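Local coordinates for N-acetyl-beta-D glucosaminidase (Rhizomucor miehei CAU432, PDB 4ZM6), which is a multi-domain fungal family 3 glycoside hydrolase, a beta-N-acetylglucosaminidase that also carries a GCN5-related glucosamine N-acetyltransferase region with bound acetyl-CoA, at residues T435-Q440 with V465-K470; A453-N456 with F460-R463. All coordinates share one frame; numbering follows the deposited sequence.

Contact 1: T435-Q440 with V465-K470; sequences TPDLSQ and VQQAQK
The amide end of Gln467 meets the carboxylate of Asp437 and the hydroxyl of Ser439, and this small polar cluster carries the contact. Gln467 gets there because its side chain leaves helix 459-471 with CG trans to the backbone N (chi1 -175°) and stays extended beyond, spanning the distance to the start of helix 439-444. At its end, the atom modelled as Gln467 OE1 lies 2.8 Å from Asp437 OD1 and 3.0 Å from Ser439 OG. The amide is probably turned over in the model; if so, its nitrogen would face both oxygens and either approach may be a hydrogen bond. The carboxylate and amide planes are only 4° apart in orientation, although the two side chains approach at a slant. One bond is clear: Ser439 OG donates to Asp437 OD2 at 2.7 Å, on the syn side and 24° out of the carboxylate plane. It ties together two residues that flank Leu438, which occupies the N-cap position of helix 439-444.

Away from this cluster the contact is loose. The two segments bury just 92 Å² in total, and even their nearest CA atoms, those of Ser439 and Ala468, stand 7.4 Å apart. The side chain of Leu438 comes no closer than 5.4 Å to segment 465-470. None of the touching residues is buried, so the pairing belongs to the surface. The apolar side of helix 459-471 packs inward instead, with Val465 and Ala468 on Ile450 of strand 447-452. A polar meeting between one helix and the N-terminal end of its neighbour, on one face of a largely parallel sheet, fits the alpha/beta sandwich domain of family 3 glycoside hydrolases.

Contact 2: A453-N456 with F460-R463; sequences ANAN and FQVR
With CG beside its own backbone N and trans to the carbonyl carbon (chi1 -60°), and with the chain extended beyond CG, Gln461 carries its amide from the first turn of helix 459-471 back to Ala453. There it grips both polar backbone atoms of that one residue. Ala453 N donates to Gln461 OE1 over 2.9 Å, with a fairly straight N-H...O angle of 155°, and Gln461 NE2 returns a bond of 2.9 Å to Ala453 O. The second bond is uneven in its geometry: Ala453 O lies close to the plane of the Gln461 amide, whereas NE2 approaches from above the carbonyl plane of Ala453, 42° out of it. Two bonds to one amide leave the end of Gln461 little freedom to rotate. The arrangement belongs to a beta-alpha connection of the sheet domain, in which the chain leaves strand 447-452, turns through a short loop and enters helix 459-471. The CB of Asn454, whose positive phi helps bend the loop, points away from segment 460-463, and its OD1 accepts a bond from Asn482 N. Ala455 N is held by Asp485, so the loop that follows the neighbouring strand 475-479 also fixes this turn. Apolar contacts fill in beside the amide. Ala455 CB lies 3.6 Å from Gln461 CB and 4.1 Å from Val462 CG2. Within the helix itself, Gln461 CG sits over one face of the neighbouring Phe460 ring, toward its rim.

From the N-terminal side, the chain first passes through 435-440 into helix 439-444, then runs up strand 447-452 to the loop at 453-456. Contact 2 closes a short loop almost at once, with three residues between its segments. Helix 459-471 then continues to 465-470, where contact 1 closes a wider loop of 24 intervening residues. Contact 2 is therefore nested within contact 1 and does not cross it. The centres lie about 13 Å apart, and both contacts use helix 459-471: contact 2 ties its beginning to the loop leaving the strand, and contact 1 brings its later turns to the N-terminal end of the preceding helix, 439-444, and the loop before it.

Contact 1: T435-Q440 with V465-K470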
loop_
_atom_site.group_PDB
_atom_site.type_symbol
_atom_site.label_atom_id
_atom_site.label_comp_id
_atom_site.label_asym_id
_atom_site.label_seq_id
_atom_site.Cartn_x
_atom_site.Cartn_y
_atom_site.Cartn_z
ATOM N N THR A 435 -30.568 33.820 -26.999
ATOM C CA THR A 435 -31.788 33.091 -27.350
ATOM C C THR A 435 -33.031 33.669 -26.666
ATOM O O THR A 435 -33.086 33.750 -25.438
ATOM C CB THR A 435 -31.675 31.595 -26.993
ATOM O OG1 THR A 435 -30.420 31.094 -27.460
ATOM C CG2 THR A 435 -32.789 30.787 -27.638
ATOM N N PRO A 436 -34.028 34.093 -27.468
ATOM C CA PRO A 436 -35.309 34.558 -26.939
ATOM C C PRO A 436 -35.976 33.554 -26.006
ATOM O O PRO A 436 -35.703 32.359 -26.088
ATOM C CB PRO A 436 -36.153 34.746 -28.199
ATOM C CG PRO A 436 -35.161 35.104 -29.252
ATOM C CD PRO A 436 -33.912 34.343 -28.919
ATOM N N ASP A 437 -36.857 34.051 -25.144
ATOM C CA ASP A 437 -37.500 33.240 -24.111
ATOM C C ASP A 437 -38.292 32.054 -24.688
ATOM O O ASP A 437 -39.174 32.230 -25.528
ATOM C CB ASP A 437 -38.419 34.118 -23.262
ATOM C CG ASP A 437 -38.945 33.396 -22.041
ATOM O OD1 ASP A 437 -38.121 32.908 -21.237
ATOM O OD2 ASP A 437 -40.181 33.319 -21.888
ATOM N N LEU A 438 -37.977 30.853 -24.206
ATOM C CA LEU A 438 -38.537 29.612 -24.734
ATOM C C LEU A 438 -39.577 28.981 -23.812
ATOM O O LEU A 438 -40.013 27.853 -24.049
ATOM C CB LEU A 438 -37.404 28.617 -24.984
ATOM C CG LEU A 438 -36.517 28.994 -26.171
ATOM C CD1 LEU A 438 -35.075 28.576 -25.944
ATOM C CD2 LEU A 438 -37.066 28.391 -27.454
ATOM N N SER A 439 -39.984 29.708 -22.774
ATOM C CA SER A 439 -40.950 29.199 -21.802
ATOM C C SER A 439 -42.067 28.401 -22.462
ATOM O O SER A 439 -42.265 27.236 -22.138
ATOM C CB SER A 439 -41.561 30.350 -20.999
ATOM O OG SER A 439 -40.551 31.116 -20.369
ATOM N N GLN A 440 -42.766 29.028 -23.405
ATOM C CA GLN A 440 -43.969 28.448 -24.023
ATOM C C GLN A 440 -43.733 27.076 -24.661
ATOM O O GLN A 440 -44.597 26.205 -24.603
ATOM C CB GLN A 440 -44.554 29.420 -25.057
ATOM C CG GLN A 440 -45.865 28.953 -25.679
ATOM C CD GLN A 440 -46.644 30.054 -26.388
ATOM O OE1 GLN A 440 -47.702 29.798 -26.969
ATOM N NE2 GLN A 440 -46.133 31.280 -26.345
ATOM N N VAL A 465 -31.620 25.660 -17.513
ATOM C CA VAL A 465 -32.007 24.443 -16.804
ATOM C C VAL A 465 -32.924 24.755 -15.617
ATOM O O VAL A 465 -33.893 24.034 -15.378
ATOM C CB VAL A 465 -30.764 23.643 -16.339
ATOM C CG1 VAL A 465 -31.150 22.499 -15.409
ATOM C CG2 VAL A 465 -29.994 23.098 -17.535
ATOM N N GLN A 466 -32.609 25.817 -14.876
ATOM C CA GLN A 466 -33.441 26.267 -13.752
ATOM C C GLN A 466 -34.814 26.722 -14.221
ATOM O O GLN A 466 -35.816 26.483 -13.543
ATOM C CB GLN A 466 -32.778 27.428 -13.017
ATOM C CG GLN A 466 -31.640 27.022 -12.103
ATOM C CD GLN A 466 -30.867 28.213 -11.564
ATOM O OE1 GLN A 466 -30.779 29.265 -12.209
ATOM N NE2 GLN A 466 -30.295 28.052 -10.377
ATOM N N GLN A 467 -34.843 27.397 -15.367
ATOM C CA GLN A 467 -36.094 27.832 -15.973
ATOM C C GLN A 467 -36.943 26.611 -16.321
ATOM O O GLN A 467 -38.082 26.494 -15.874
ATOM C CB GLN A 467 -35.819 28.673 -17.231
ATOM C CG GLN A 467 -37.059 29.291 -17.876
ATOM C CD GLN A 467 -36.780 29.994 -19.200
ATOM O OE1 GLN A 467 -37.708 30.447 -19.878
ATOM N NE2 GLN A 467 -35.507 30.088 -19.578
ATOM N N ALA A 468 -36.365 25.701 -17.101
ATOM C CA ALA A 468 -37.071 24.507 -17.567
ATOM C C ALA A 468 -37.533 23.614 -16.417
ATOM O O ALA A 468 -38.580 22.977 -16.506
ATOM C CB ALA A 468 -36.193 23.717 -18.525
ATOM N N GLN A 469 -36.749 23.566 -15.346
ATOM C CA GLN A 469 -37.126 22.837 -14.136
ATOM C C GLN A 469 -38.484 23.305 -13.596
ATOM O O GLN A 469 -39.281 22.493 -13.131
ATOM C CB GLN A 469 -36.019 22.979 -13.073
ATOM C CG GLN A 469 -36.421 22.728 -11.620
ATOM C CD GLN A 469 -36.784 21.285 -11.307
ATOM O OE1 GLN A 469 -37.179 20.977 -10.184
ATOM N NE2 GLN A 469 -36.647 20.394 -12.286
ATOM N N LYS A 470 -38.739 24.610 -13.663
ATOM C CA LYS A 470 -39.999 25.178 -13.177
ATOM C C LYS A 470 -41.177 24.858 -14.088
ATOM O O LYS A 470 -42.298 24.713 -13.610
ATOM C CB LYS A 470 -39.889 26.700 -13.020
ATOM C CG LYS A 470 -39.021 27.149 -11.858
ATOM C CD LYS A 470 -38.910 28.664 -11.809
ATOM C CE LYS A 470 -38.549 29.162 -10.415
ATOM N NZ LYS A 470 -37.246 28.626 -9.926
#

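Contact 2: A453-N456 with F460-R463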
loop_
_atom_site.group_PDB
_atom_site.type_symbol
_atom_site.label_atom_id
_atom_site.label_comp_id
_atom_site.label_asym_id
_atom_site.label_seq_id
_atom_site.Cartn_x
_atom_site.Cartn_y
_atom_site.Cartn_z
ATOM N N ALA A 453 -23.142 21.588 -21.449
ATOM C CA ALA A 453 -21.731 21.365 -21.689
ATOM C C ALA A 453 -20.995 22.353 -20.794
ATOM O O ALA A 453 -20.897 23.539 -21.121
ATOM C CB ALA A 453 -21.404 21.601 -23.153
ATOM N N ASN A 454 -20.521 21.858 -19.649
ATOM C CA ASN A 454 -19.867 22.681 -18.623
ATOM C C ASN A 454 -20.704 23.898 -18.217
ATOM O O ASN A 454 -20.223 25.034 -18.221
ATOM C CB ASN A 454 -18.453 23.093 -19.070
ATOM C CG ASN A 454 -17.465 21.933 -19.047
ATOM O OD1 ASN A 454 -17.750 20.865 -18.510
ATOM N ND2 ASN A 454 -16.287 22.146 -19.621
ATOM N N ALA A 455 -21.968 23.650 -17.875
ATOM C CA ALA A 455 -22.843 24.684 -17.328
ATOM C C ALA A 455 -22.181 25.381 -16.138
ATOM O O ALA A 455 -22.227 26.603 -16.031
ATOM C CB ALA A 455 -24.183 24.088 -16.921
ATOM N N ASN A 456 -21.533 24.603 -15.269
ATOM C CA ASN A 456 -20.793 25.150 -14.117
ATOM C C ASN A 456 -19.662 26.125 -14.475
ATOM O O ASN A 456 -18.928 26.563 -13.586
ATOM C CB ASN A 456 -20.270 24.014 -13.198
ATOM C CG ASN A 456 -19.038 23.281 -13.750
ATOM O OD1 ASN A 456 -18.401 22.509 -13.026
ATOM N ND2 ASN A 456 -18.701 23.507 -15.016
ATOM N N PHE A 460 -25.455 30.944 -18.640
ATOM C CA PHE A 460 -26.695 30.908 -19.441
ATOM C C PHE A 460 -27.344 29.519 -19.436
ATOM O O PHE A 460 -28.573 29.403 -19.473
ATOM C CB PHE A 460 -26.479 31.444 -20.871
ATOM C CG PHE A 460 -25.771 30.496 -21.800
ATOM C CD1 PHE A 460 -24.379 30.496 -21.893
ATOM C CD2 PHE A 460 -26.493 29.631 -22.612
ATOM C CE1 PHE A 460 -23.720 29.639 -22.763
ATOM C CE2 PHE A 460 -25.838 28.768 -23.481
ATOM C CZ PHE A 460 -24.450 28.773 -23.559
ATOM N N GLN A 461 -26.507 28.484 -19.346
ATOM C CA GLN A 461 -26.966 27.102 -19.264
ATOM C C GLN A 461 -27.655 26.807 -17.937
ATOM O O GLN A 461 -28.667 26.107 -17.898
ATOM C CB GLN A 461 -25.794 26.134 -19.449
ATOM C CG GLN A 461 -25.066 26.252 -20.778
ATOM C CD GLN A 461 -23.940 25.243 -20.887
ATOM O OE1 GLN A 461 -24.085 24.098 -20.462
ATOM N NE2 GLN A 461 -22.808 25.661 -21.450
ATOM N N VAL A 462 -27.103 27.334 -16.849
ATOM C CA VAL A 462 -27.695 27.127 -15.531
ATOM C C VAL A 462 -29.085 27.748 -15.467
ATOM O O VAL A 462 -30.001 27.147 -14.907
ATOM C CB VAL A 462 -26.813 27.692 -14.399
ATOM C CG1 VAL A 462 -27.535 27.604 -13.055
ATOM C CG2 VAL A 462 -25.485 26.946 -14.342
ATOM N N ARG A 463 -29.239 28.941 -16.047
ATOM C CA ARG A 463 -30.533 29.633 -16.075
ATOM C C ARG A 463 -31.546 28.861 -16.921
ATOM O O ARG A 463 -32.688 28.655 -16.503
ATOM C CB ARG A 463 -30.377 31.057 -16.615
ATOM C CG ARG A 463 -29.519 31.968 -15.748
ATOM C CD ARG A 463 -29.532 33.406 -16.253
ATOM N NE ARG A 463 -28.267 34.084 -15.952
ATOM C CZ ARG A 463 -27.280 34.316 -16.823
ATOM N NH1 ARG A 463 -27.381 33.970 -18.105
ATOM N NH2 ARG A 463 -26.176 34.928 -16.404
#